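Side-chain contacts in maltose-binding protein MalE1 (Thermotoga maritima, PDB 6DTU), which binds maltotetraose and, as a periplasmic maltose-binding protein, probably passes malto-oligosaccharides to a membrane transporter: residues E139-G142 against G143-G147; A153-Y156 against Y157-F161; D209-Q212 against I213-M217; S216-E220 against G221-M225; W231-K234 against A235-D238. All blocks are in the same frame, centred on the assembly; numbering follows the deposited sequence.

How the interactions relate
All five interactions are local contacts between residues close in sequence. Interaction 1 is a surface turn joining helix 127-140 to strand 146-149. Interactions 3 and 4 share helix 211-219: the first caps its start beside the sugar, the second ends it and leads into strand 223-228, which pairs with strand 146-149. Interaction 2, the most buried, begins helix 155-164 with the aromatic rings and carboxylate that meet the glucan, and interaction 5 adds a tryptophan before helix 233-238. The sugar-facing contacts (2, 3 and 5) present ring faces to glucose units; interactions 1 and 4 rely on glycine-bearing turns and apolar packing. Asp-215 OD1 and Tyr-236 OH connect interactions 3 and 5.

Interaction 1: residues E139-G142 against G143-G147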
# COMPACT_ATOMS: atom_id res chain seq x y z
N GLU A 139 14.61 -10.88 24.49
CA GLU A 139 15.18 -11.36 25.75
C GLU A 139 15.86 -10.25 26.54
O GLU A 139 15.65 -10.13 27.75
CB GLU A 139 16.18 -12.49 25.47
CG GLU A 139 17.12 -12.76 26.65
CD GLU A 139 17.74 -14.14 26.62
OE1 GLU A 139 18.12 -14.63 27.71
OE2 GLU A 139 17.91 -14.71 25.52
N GLU A 140 16.69 -9.45 25.86
CA GLU A 140 17.48 -8.43 26.55
C GLU A 140 16.63 -7.30 27.10
O GLU A 140 16.99 -6.69 28.12
CB GLU A 140 18.58 -7.90 25.62
CG GLU A 140 19.67 -8.92 25.31
CD GLU A 140 20.74 -8.38 24.37
OE1 GLU A 140 20.60 -7.23 23.89
OE2 GLU A 140 21.72 -9.11 24.12
N PHE A 141 15.52 -6.98 26.45
CA PHE A 141 14.64 -5.90 26.91
C PHE A 141 13.46 -6.38 27.74
O PHE A 141 12.57 -5.58 28.04
CB PHE A 141 14.26 -4.95 25.78
CG PHE A 141 15.42 -4.15 25.27
CD1 PHE A 141 15.78 -2.98 25.91
CD2 PHE A 141 16.18 -4.59 24.21
CE1 PHE A 141 16.86 -2.23 25.47
CE2 PHE A 141 17.27 -3.85 23.77
CZ PHE A 141 17.60 -2.67 24.39
N GLY A 142 13.45 -7.66 28.13
CA GLY A 142 12.46 -8.14 29.08
C GLY A 142 11.02 -7.93 28.68
O GLY A 142 10.15 -7.86 29.55
N GLY A 143 10.74 -7.77 27.39
CA GLY A 143 9.38 -7.59 26.91
C GLY A 143 8.97 -6.15 26.67
O GLY A 143 7.89 -5.92 26.13
N GLU A 144 9.82 -5.18 27.04
CA GLU A 144 9.50 -3.77 26.84
C GLU A 144 9.78 -3.29 25.42
O GLU A 144 9.30 -2.22 25.04
CB GLU A 144 10.30 -2.91 27.83
CG GLU A 144 10.42 -3.50 29.23
CD GLU A 144 11.15 -2.59 30.20
OE1 GLU A 144 11.19 -1.36 29.95
OE2 GLU A 144 11.68 -3.08 31.21
N VAL A 145 10.57 -4.03 24.65
CA VAL A 145 10.84 -3.71 23.25
C VAL A 145 10.61 -4.98 22.44
O VAL A 145 11.18 -6.03 22.76
CB VAL A 145 12.29 -3.24 23.04
CG1 VAL A 145 12.52 -2.82 21.59
CG2 VAL A 145 12.63 -2.09 23.99
N ARG A 146 9.83 -4.87 21.37
CA ARG A 146 9.60 -6.01 20.50
C ARG A 146 10.72 -6.08 19.48
O ARG A 146 11.09 -5.06 18.88
CB ARG A 146 8.26 -5.83 19.77
CG ARG A 146 7.03 -6.28 20.55
CD ARG A 146 6.97 -7.82 20.67
NE ARG A 146 6.85 -8.43 19.34
CZ ARG A 146 5.70 -8.62 18.70
NH1 ARG A 146 4.54 -8.27 19.24
NH2 ARG A 146 5.72 -9.17 17.49
N GLY A 147 11.29 -7.27 19.30
CA GLY A 147 12.33 -7.45 18.31
C GLY A 147 11.85 -7.26 16.88
O GLY A 147 12.54 -6.64 16.07
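Glu-144 N donates to Phe-141 O over 3.0 Å, and the bond is nearly straight at the hydrogen (166°). It closes a type I' beta turn running from Phe-141 to Glu-144. The amide arrives from above the carbonyl plane, 45° out of it, and not on a lone pair. The side chain of Glu-144 leans over the same oxygen: its CG lies 3.2 Å from Phe-141 O, while the extended remainder of the chain carries the carboxylate outward at the surface.

Two glycines form the corner. Gly-142 and Gly-143 both have positive phi, as the middle positions of a type I' turn require, and at Gly-143 a beta carbon would collide with Gly-142 O.

The apolar half of the contact is made by Phe-141 and Val-145, which lie side by side and point the same way. Val-145 CG2 does most of the touching, 3.7 Å from Phe-141 CG, and Val-145 CB stands 3.8 Å from Phe-141 CB. A chi1 of -176° sets CG2 of Val-145 beside its backbone N, anti to the carbonyl carbon, on the side of the phenylalanine. It meets the root of the ring obliquely, and the far end of the ring leads away; Tyr-119 packs edge-to-face with Phe-141 and also touches Val-145. The next residue, Arg-146, points the other way and forms a salt bridge with Asp-209.

The arrangement is a tight helix-to-strand connection: helix 127-140 ends at Glu-140, and after the glycine turn the chain enters strand 146-149, an outermost strand of the four-stranded mixed sheet.

Interaction 2: residues A153-Y156 against Y157-F161; sequences AEFY and YIAPF. With GLC (alpha-D-glucopyranose), chain C; GLC (alpha-D-glucopyranose), chain B.
Tyr-156 and Tyr-157, neighbours on the first turn of helix 155-164, meet in a T-shaped stack while the first of them also faces the sugar. Starting at the backbone, Tyr-156 CB lies 3.9 Å from O5 of the chain B glucose. CG stands opposite its own backbone N (chi1 179°), which sends the ring out from the helix toward the glucan. CD1 approaches C1 of the chain B glucose at 3.7 Å; on the other flank, CD2 sits over the centre of the Tyr-157 ring, 3.7 Å from Tyr-157 CE2. CE1, CE2, CZ and finally OH run along the chain C glucose, whose C4 lies 3.8 Å above the plane of the Tyr-156 ring, over its centre. The two tyrosine planes are 73° apart, edge of Tyr-156 to face of Tyr-157. A leucine in place of Tyr-156 would probably cost the chain C glucose one of its flat stacking surfaces and leave the Tyr-157 face without its edge partner.

Glu-154 runs alongside Tyr-157, its carboxylate turned 65° from the ring, with OE2 at the ring edge. Glu-154 OE2 accepts from O6 of the chain C glucose at 2.8 Å, while OE1 is held by Ser-151. Tyr-157 OH reaches to 3.1 Å from O5 of the same sugar. Glu-154 is also the N-cap residue: its backbone O accepts from both Tyr-157 N and Ile-158 N, so one residue both caps the helix start and binds the sugar.

Aromatic stacking on sugar faces combined with a carboxylate gripping a hydroxyl is characteristic of carbohydrate-binding sites, here the maltotetraose pocket.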
# COMPACT_ATOMS: atom_id res chain seq x y z
N ALA A 153 -1.44 -11.24 10.21
CA ALA A 153 -2.58 -11.93 9.61
C ALA A 153 -3.13 -11.20 8.40
O ALA A 153 -4.21 -11.55 7.91
CB ALA A 153 -3.67 -12.13 10.66
N GLU A 154 -2.41 -10.21 7.91
CA GLU A 154 -2.87 -9.35 6.84
C GLU A 154 -2.09 -9.69 5.58
O GLU A 154 -0.87 -9.49 5.52
CB GLU A 154 -2.67 -7.89 7.25
CG GLU A 154 -3.54 -6.91 6.53
CD GLU A 154 -3.46 -5.50 7.11
OE1 GLU A 154 -2.99 -5.32 8.26
OE2 GLU A 154 -3.89 -4.57 6.39
N PHE A 155 -2.79 -10.19 4.56
CA PHE A 155 -2.15 -10.71 3.35
C PHE A 155 -1.19 -9.70 2.72
O PHE A 155 -0.10 -10.08 2.25
CB PHE A 155 -3.23 -11.11 2.35
CG PHE A 155 -2.73 -11.40 0.96
CD1 PHE A 155 -1.70 -12.31 0.74
CD2 PHE A 155 -3.33 -10.83 -0.14
CE1 PHE A 155 -1.26 -12.59 -0.53
CE2 PHE A 155 -2.90 -11.10 -1.43
CZ PHE A 155 -1.86 -11.99 -1.63
N TYR A 156 -1.57 -8.42 2.68
CA TYR A 156 -0.71 -7.43 2.05
C TYR A 156 0.71 -7.44 2.63
O TYR A 156 1.70 -7.31 1.90
CB TYR A 156 -1.37 -6.05 2.16
CG TYR A 156 -0.54 -4.94 1.55
CD1 TYR A 156 -0.68 -4.57 0.20
CD2 TYR A 156 0.39 -4.25 2.32
CE1 TYR A 156 0.11 -3.54 -0.36
CE2 TYR A 156 1.16 -3.22 1.76
CZ TYR A 156 1.01 -2.89 0.43
OH TYR A 156 1.77 -1.89 -0.09
N TYR A 157 0.82 -7.64 3.95
CA TYR A 157 2.12 -7.62 4.61
C TYR A 157 2.86 -8.95 4.57
O TYR A 157 4.09 -8.97 4.74
CB TYR A 157 1.95 -7.12 6.06
CG TYR A 157 1.50 -5.69 6.07
CD1 TYR A 157 2.43 -4.65 6.07
CD2 TYR A 157 0.15 -5.36 6.01
CE1 TYR A 157 2.02 -3.33 6.00
CE2 TYR A 157 -0.26 -4.05 5.96
CZ TYR A 157 0.68 -3.04 5.98
OH TYR A 157 0.29 -1.74 5.91
N ILE A 158 2.16 -10.07 4.36
CA ILE A 158 2.79 -11.37 4.23
C ILE A 158 3.09 -11.70 2.77
O ILE A 158 3.88 -12.61 2.49
CB ILE A 158 1.87 -12.42 4.88
CG1 ILE A 158 1.53 -12.03 6.32
CG2 ILE A 158 2.49 -13.83 4.87
CD1 ILE A 158 2.74 -11.76 7.18
N ALA A 159 2.50 -10.96 1.83
CA ALA A 159 2.79 -11.16 0.42
C ALA A 159 4.28 -11.24 0.07
O ALA A 159 4.62 -12.05 -0.80
CB ALA A 159 2.09 -10.10 -0.43
N PRO A 160 5.19 -10.44 0.66
CA PRO A 160 6.60 -10.59 0.26
C PRO A 160 7.11 -12.01 0.45
O PRO A 160 7.92 -12.47 -0.37
CB PRO A 160 7.34 -9.59 1.15
CG PRO A 160 6.32 -8.58 1.55
CD PRO A 160 5.03 -9.36 1.65
N PHE A 161 6.63 -12.74 1.46
CA PHE A 161 7.06 -14.13 1.67
C PHE A 161 6.41 -15.05 0.65
O PHE A 161 7.06 -15.94 0.09
CB PHE A 161 6.66 -14.62 3.06
CG PHE A 161 7.28 -13.88 4.22
CD1 PHE A 161 8.41 -13.09 4.07
CD2 PHE A 161 6.71 -14.00 5.47
CE1 PHE A 161 8.95 -12.43 5.15
CE2 PHE A 161 7.24 -13.34 6.56
CZ PHE A 161 8.36 -12.55 6.41
C1 GLC C . -1.03 0.67 2.84
C2 GLC C . -0.94 0.50 1.36
C3 GLC C . -2.19 -0.02 0.81
C4 GLC C . -2.56 -1.34 1.45
C5 GLC C . -2.63 -1.24 3.00
C6 GLC C . -2.72 -2.52 3.64
O2 GLC C . -0.75 1.83 0.80
O3 GLC C . -2.05 -0.28 -0.63
O4 GLC C . -3.90 -1.75 1.01
O5 GLC C . -1.30 -0.64 3.44
O6 GLC C . -3.08 -2.32 4.99
C1 GLC B . -3.98 -2.82 0.12
C2 GLC B . -4.96 -2.49 -0.94
C3 GLC B . -6.34 -2.30 -0.38
C4 GLC B . -6.82 -3.51 0.33
C5 GLC B . -5.85 -3.90 1.47
C6 GLC B . -6.18 -5.13 2.06
O2 GLC B . -4.56 -1.25 -1.58
O3 GLC B . -7.27 -1.98 -1.46
O4 GLC B . -8.12 -3.20 0.91
O5 GLC B . -4.42 -4.03 0.85
O6 GLC B . -5.28 -5.38 3.11

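Interaction 3: residues D209-Q212 against I213-M217; sequences DNYQ and IMDSM. With GLC (alpha-D-glucopyranose), chain D.
Tyr-211 crosses obliquely against both Met-214 and Asp-215, one turn further along the helix. Its CG is turned opposite the backbone N (chi1 -174°), carrying the ring toward the sugar, where O6 of the chain D glucose lies 3.5 Å above the ring plane, over its centre. Met-214 is bent at its last torsion, which brings CE to 3.4 Å from Tyr-211 CD1. The carboxylate of Asp-215 is inclined 41° to the ring. A water in the ring plane connects the two polar ends, 2.6 Å from Tyr-211 OH and donating to Asp-215 OD2 over 2.7 Å; Asn-228 also bonds that hydroxyl, and Tyr-236 holds Asp-215 OD1.

Asn-210 and Ile-213 cross at about a right angle. Asn-210 OD1 takes Ile-213 N at 2.9 Å in an almost straight bond (172°), an N-cap. Further along, Gln-212 O is gripped by Ser-216 N and by Ser-216 OG (2.7 Å), from opposite faces of its plane.

In chemical terms, the Asn-210 amide oxygen satisfies a first-turn N-H and the Ser-216 hydroxyl gives Gln-212 O a second donor. Met-214 CE and the Asp-215 side chain probably limit the turning of the tyrosine ring, while the water on OD2 and the Tyr-236 hydroxyl on OD1 would probably stabilise a charged Asp-215.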
# COMPACT_ATOMS: atom_id res chain seq x y z
N ASP A 209 -0.70 -9.60 16.51
CA ASP A 209 -0.01 -8.50 15.84
C ASP A 209 -0.81 -7.99 14.65
O ASP A 209 -1.31 -8.77 13.84
CB ASP A 209 1.37 -8.95 15.35
CG ASP A 209 2.39 -9.08 16.47
OD1 ASP A 209 2.18 -8.51 17.56
OD2 ASP A 209 3.43 -9.73 16.22
N ASN A 210 -0.99 -6.67 14.59
CA ASN A 210 -1.72 -6.03 13.50
C ASN A 210 -1.02 -4.74 13.10
O ASN A 210 0.06 -4.40 13.61
CB ASN A 210 -3.21 -5.81 13.81
CG ASN A 210 -3.43 -4.87 14.98
OD1 ASN A 210 -2.54 -4.13 15.38
ND2 ASN A 210 -4.67 -4.82 15.48
N TYR A 211 -1.64 -3.99 12.19
CA TYR A 211 -1.00 -2.76 11.72
C TYR A 211 -0.80 -1.77 12.86
O TYR A 211 0.28 -1.18 13.01
CB TYR A 211 -1.79 -2.14 10.56
CG TYR A 211 -1.02 -0.96 10.01
CD1 TYR A 211 -0.02 -1.15 9.05
CD2 TYR A 211 -1.20 0.31 10.51
CE1 TYR A 211 0.75 -0.08 8.58
CE2 TYR A 211 -0.41 1.37 10.08
CZ TYR A 211 0.56 1.15 9.12
OH TYR A 211 1.32 2.20 8.70
N GLN A 212 -1.85 -1.51 13.63
CA GLN A 212 -1.78 -0.50 14.69
C GLN A 212 -0.70 -0.83 15.72
O GLN A 212 0.03 0.06 16.16
CB GLN A 212 -3.15 -0.34 15.34
CG GLN A 212 -3.35 0.87 16.23
CD GLN A 212 -2.72 0.68 17.58
OE1 GLN A 212 -2.74 -0.42 18.15
NE2 GLN A 212 -2.15 1.74 18.11
N ILE A 213 -0.60 -2.10 16.13
CA ILE A 213 0.44 -2.48 17.08
C ILE A 213 1.82 -2.25 16.47
O ILE A 213 2.71 -1.68 17.11
CB ILE A 213 0.26 -3.94 17.54
CG1 ILE A 213 -0.99 -4.07 18.43
CG2 ILE A 213 1.54 -4.44 18.24
CD1 ILE A 213 -1.50 -5.52 18.61
N MET A 214 2.02 -2.67 15.22
CA MET A 214 3.31 -2.48 14.58
C MET A 214 3.68 -1.00 14.50
O MET A 214 4.78 -0.59 14.89
CB MET A 214 3.27 -3.07 13.17
CG MET A 214 4.45 -2.58 12.33
SD MET A 214 4.50 -3.20 10.66
CE MET A 214 2.95 -2.58 9.97
N ASP A 215 2.75 -0.20 13.99
CA ASP A 215 3.01 1.20 13.73
C ASP A 215 3.25 1.97 15.02
O ASP A 215 4.22 2.72 15.14
CB ASP A 215 1.79 1.75 12.99
CG ASP A 215 2.05 3.08 12.29
OD1 ASP A 215 3.14 3.29 11.74
OD2 ASP A 215 1.12 3.89 12.24
N SER A 216 2.37 1.77 16.01
CA SER A 216 2.46 2.50 17.27
C SER A 216 3.69 2.10 18.08
O SER A 216 4.39 2.96 18.62
CB SER A 216 1.19 2.33 18.10
OG SER A 216 1.00 0.99 18.47
N MET A 217 3.97 0.80 18.20
CA MET A 217 5.17 0.42 18.94
C MET A 217 6.43 0.96 18.28
O MET A 217 7.35 1.45 18.96
CB MET A 217 5.23 -1.09 19.16
CG MET A 217 4.08 -1.61 19.99
SD MET A 217 4.31 -3.31 20.50
CE MET A 217 5.71 -3.14 21.62
C1 GLC D . -2.29 4.97 5.53
C2 GLC D . -1.72 5.06 4.18
C3 GLC D . -2.10 3.91 3.34
C4 GLC D . -1.71 2.62 3.98
C5 GLC D . -2.40 2.47 5.36
C6 GLC D . -1.94 1.39 6.12
O1 GLC D . -3.68 5.07 5.47
O2 GLC D . -2.20 6.31 3.59
O3 GLC D . -1.42 4.08 2.05
O4 GLC D . -2.11 1.51 3.13
O5 GLC D . -1.96 3.71 6.16
O6 GLC D . -2.75 1.27 7.29
O HOH W 1 0.80 4.59 9.65

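Interaction 4: residues S216-E220 against G221-M225; sequences SMFRE and GQAAM
The ring of Phe-218 has water 2 on one face, 3.7 Å above its plane and offset toward the rim, and Ala-224 O in plane at its edge. Ala-223 O approaches obliquely, 3.3 Å from Phe-218 CD1, and Ala-223 CB is 4.2 Å from the same ring atom. Turning CG opposite the backbone N (chi1 -168°) brings the ring alongside Ala-223 and Ala-224. The ring also meets that of Tyr-236, with planes about 60° apart, and touches Ile-114 and Asn-116 of strand 112-116. Water 2 donates to both Phe-218 O (2.8 Å) and Ala-223 O (2.6 Å), tying the last helical turn to the departing chain. Putting a serine at Phe-218 is likely to open a gap beside Tyr-236 and strand 112-116 and leave Ala-223 CB without its ring contact.

Met-217 CB packs 4.2 Å from Ala-223 CB. Gln-222 N donates to Met-217 O at 2.8 Å (156°), and Gly-221 N donates to Phe-218 O from well above the carbonyl plane. Gly-221, with positive phi, is the C-prime residue.

This pair of bonds is a Schellman motif, which ends helix 211-219 and turns the chain into strand 223-228.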
# COMPACT_ATOMS: atom_id res chain seq x y z
N SER A 216 2.37 1.77 16.01
CA SER A 216 2.46 2.50 17.27
C SER A 216 3.69 2.10 18.08
O SER A 216 4.39 2.96 18.62
CB SER A 216 1.19 2.33 18.10
OG SER A 216 1.00 0.99 18.47
N MET A 217 3.97 0.80 18.20
CA MET A 217 5.17 0.42 18.94
C MET A 217 6.43 0.96 18.28
O MET A 217 7.35 1.45 18.96
CB MET A 217 5.23 -1.09 19.16
CG MET A 217 4.08 -1.61 19.99
SD MET A 217 4.31 -3.31 20.50
CE MET A 217 5.71 -3.14 21.62
N PHE A 218 6.50 0.92 16.95
CA PHE A 218 7.70 1.45 16.31
C PHE A 218 7.81 2.95 16.51
O PHE A 218 8.88 3.45 16.89
CB PHE A 218 7.77 1.10 14.83
CG PHE A 218 9.12 1.36 14.24
CD1 PHE A 218 10.13 0.43 14.32
CD2 PHE A 218 9.39 2.58 13.63
CE1 PHE A 218 11.40 0.68 13.79
CE2 PHE A 218 10.64 2.85 13.10
CZ PHE A 218 11.65 1.89 13.19
N ARG A 219 6.71 3.67 16.34
CA ARG A 219 6.76 5.12 16.49
C ARG A 219 7.14 5.51 17.91
O ARG A 219 7.82 6.53 18.11
CB ARG A 219 5.39 5.68 16.13
CG ARG A 219 5.30 7.20 16.13
CD ARG A 219 3.87 7.64 15.87
NE ARG A 219 3.03 7.28 16.99
CZ ARG A 219 1.97 6.47 16.94
NH1 ARG A 219 1.56 5.93 15.80
NH2 ARG A 219 1.30 6.21 18.06
N GLU A 220 6.74 4.72 18.90
CA GLU A 220 6.99 5.04 20.30
C GLU A 220 8.31 4.48 20.82
O GLU A 220 8.57 4.54 22.03
CB GLU A 220 5.81 4.64 21.18
CG GLU A 220 4.50 5.28 20.75
CD GLU A 220 3.32 4.82 21.56
OE1 GLU A 220 3.45 3.80 22.28
OE2 GLU A 220 2.26 5.47 21.48
N GLY A 221 9.17 3.97 19.94
CA GLY A 221 10.48 3.50 20.34
C GLY A 221 10.50 2.15 20.99
O GLY A 221 11.49 1.80 21.66
N GLN A 222 9.45 1.35 20.80
CA GLN A 222 9.29 0.06 21.46
C GLN A 222 9.43 -1.11 20.50
O GLN A 222 9.01 -2.22 20.85
CB GLN A 222 7.97 -0.01 22.22
CG GLN A 222 7.79 1.09 23.26
CD GLN A 222 6.40 1.07 23.86
OE1 GLN A 222 5.40 1.19 23.15
NE2 GLN A 222 6.33 0.88 25.17
N ALA A 223 9.93 -0.90 19.29
CA ALA A 223 10.10 -1.98 18.33
C ALA A 223 11.38 -1.78 17.52
O ALA A 223 11.63 -0.70 16.98
CB ALA A 223 8.88 -2.19 17.42
N ALA A 224 12.18 -2.83 17.43
CA ALA A 224 13.47 -2.72 16.77
C ALA A 224 13.34 -2.78 15.25
O ALA A 224 14.05 -2.06 14.54
CB ALA A 224 14.41 -3.80 17.29
N MET A 225 12.48 -3.66 14.74
CA MET A 225 12.36 -3.90 13.30
C MET A 225 10.91 -4.16 12.95
O MET A 225 10.22 -4.92 13.64
CB MET A 225 13.13 -5.15 12.90
CG MET A 225 14.63 -5.01 13.09
SD MET A 225 15.56 -6.52 12.74
CE MET A 225 14.99 -7.64 14.02
O HOH W 2 11.07 1.80 17.57

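Interaction 5: residues W231-K234 against A235-D238. With GLC (alpha-D-glucopyranose), chain C; GLC (alpha-D-glucopyranose), chain D.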
# COMPACT_ATOMS: atom_id res chain seq x y z
N TRP A 231 4.63 5.35 3.75
CA TRP A 231 3.60 6.15 4.39
C TRP A 231 3.80 6.28 5.88
O TRP A 231 3.20 7.16 6.50
CB TRP A 231 2.23 5.51 4.14
CG TRP A 231 2.15 4.05 4.55
CD1 TRP A 231 1.93 3.57 5.80
CD2 TRP A 231 2.31 2.90 3.70
NE1 TRP A 231 1.93 2.20 5.79
CE2 TRP A 231 2.17 1.76 4.51
CE3 TRP A 231 2.57 2.73 2.33
CZ2 TRP A 231 2.27 0.45 4.00
CZ3 TRP A 231 2.66 1.44 1.83
CH2 TRP A 231 2.54 0.32 2.67
N ALA A 232 4.60 5.41 6.50
CA ALA A 232 4.74 5.41 7.95
C ALA A 232 5.90 6.25 8.46
O ALA A 232 5.95 6.53 9.67
CB ALA A 232 4.86 3.97 8.45
N ILE A 233 6.79 6.69 7.58
CA ILE A 233 8.10 7.20 7.95
C ILE A 233 8.03 8.60 8.56
O ILE A 233 8.76 8.90 9.52
CB ILE A 233 9.00 7.17 6.71
CG1 ILE A 233 9.41 5.73 6.41
CG2 ILE A 233 10.15 8.16 6.83
CD1 ILE A 233 10.14 5.09 7.50
N LYS A 234 7.21 9.49 8.00
CA LYS A 234 7.17 10.85 8.53
C LYS A 234 6.78 10.86 9.99
O LYS A 234 7.37 11.58 10.80
CB LYS A 234 6.20 11.72 7.72
CG LYS A 234 6.24 13.17 8.18
CD LYS A 234 5.34 14.06 7.36
CE LYS A 234 5.63 15.54 7.60
NZ LYS A 234 5.54 15.94 9.03
N ALA A 235 5.80 10.03 10.37
CA ALA A 235 5.41 9.98 11.77
C ALA A 235 6.55 9.47 12.64
O ALA A 235 6.74 9.94 13.77
CB ALA A 235 4.15 9.12 11.93
N TYR A 236 7.33 8.51 12.14
CA TYR A 236 8.45 8.01 12.93
C TYR A 236 9.52 9.08 13.09
O TYR A 236 10.12 9.24 14.17
CB TYR A 236 9.04 6.74 12.31
CG TYR A 236 8.10 5.58 12.10
CD1 TYR A 236 6.94 5.43 12.86
CD2 TYR A 236 8.37 4.65 11.12
CE1 TYR A 236 6.08 4.35 12.64
CE2 TYR A 236 7.53 3.56 10.89
CZ TYR A 236 6.39 3.43 11.66
OH TYR A 236 5.54 2.36 11.41
N LYS A 237 9.77 9.83 12.03
CA LYS A 237 10.78 10.89 12.08
C LYS A 237 10.35 11.99 13.04
O LYS A 237 11.14 12.42 13.89
CB LYS A 237 10.97 11.42 10.65
CG LYS A 237 12.11 12.42 10.47
CD LYS A 237 12.01 13.02 9.08
CE LYS A 237 13.22 12.68 8.23
NZ LYS A 237 14.42 13.44 8.67
N ASP A 238 9.08 12.41 12.98
CA ASP A 238 8.61 13.45 13.88
C ASP A 238 8.63 13.00 15.34
O ASP A 238 8.77 13.82 16.25
CB ASP A 238 7.21 13.90 13.47
CG ASP A 238 7.18 14.61 12.12
OD1 ASP A 238 8.26 15.02 11.62
OD2 ASP A 238 6.08 14.76 11.55
C1 GLC C . -1.03 0.67 2.84
C2 GLC C . -0.94 0.50 1.36
C3 GLC C . -2.19 -0.02 0.81
C4 GLC C . -2.56 -1.34 1.45
C5 GLC C . -2.63 -1.24 3.00
C6 GLC C . -2.72 -2.52 3.64
O2 GLC C . -0.75 1.83 0.80
O3 GLC C . -2.05 -0.28 -0.63
O4 GLC C . -3.90 -1.75 1.01
O5 GLC C . -1.30 -0.64 3.44
O6 GLC C . -3.08 -2.32 4.99
C1 GLC D . -2.29 4.97 5.53
C2 GLC D . -1.72 5.06 4.18
C3 GLC D . -2.10 3.91 3.34
C4 GLC D . -1.71 2.62 3.98
C5 GLC D . -2.40 2.47 5.36
C6 GLC D . -1.94 1.39 6.12
O1 GLC D . -3.68 5.07 5.47
O2 GLC D . -2.20 6.31 3.59
O3 GLC D . -1.42 4.08 2.05
O4 GLC D . -2.11 1.51 3.13
O5 GLC D . -1.96 3.71 6.16
O6 GLC D . -2.75 1.27 7.29
O HOH W 3 3.73 9.03 8.56
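Ile-233 O and Lys-234 O accept from Lys-237 N and Asp-238 N, 2.9 Å each, as regular helical bonds, whereas the bond from Tyr-236 N to Ala-232 O is weak, consistent with the 3-10 geometry of 231-232. Water 3 bridges the start, donating to Trp-231 O and accepting from Ala-235 N.

Ala-232 O lies over the centre of the Tyr-236 ring, 3.2 Å above its plane, and Ala-232 CB sits 3.4 Å from Tyr-236 OH. Ile-233 crosses the tyrosine at about a right angle, its CD1 nearing the ring obliquely. Besides its bond to Asp-215 of helix 211-219, the Tyr-236 hydroxyl is hydrogen-bonded to Asn-228 of strand 223-228, which fastens this helix to both. On another side, Lys-234 bends at its last torsion (chi4 -56°) to bring NZ to 2.8 Å from Asp-238 OD2, on the syn lone pair: a salt bridge across one helical turn.

Just before the helix, Trp-231 sets one indole face against the glucan. Its six-membered ring lies under C1 of the chain C glucose (3.5 Å from CZ2), and C4 of the chain D glucose lies 3.9 Å above the indole plane. Such a tryptophan platform is typical of maltodextrin-binding pockets.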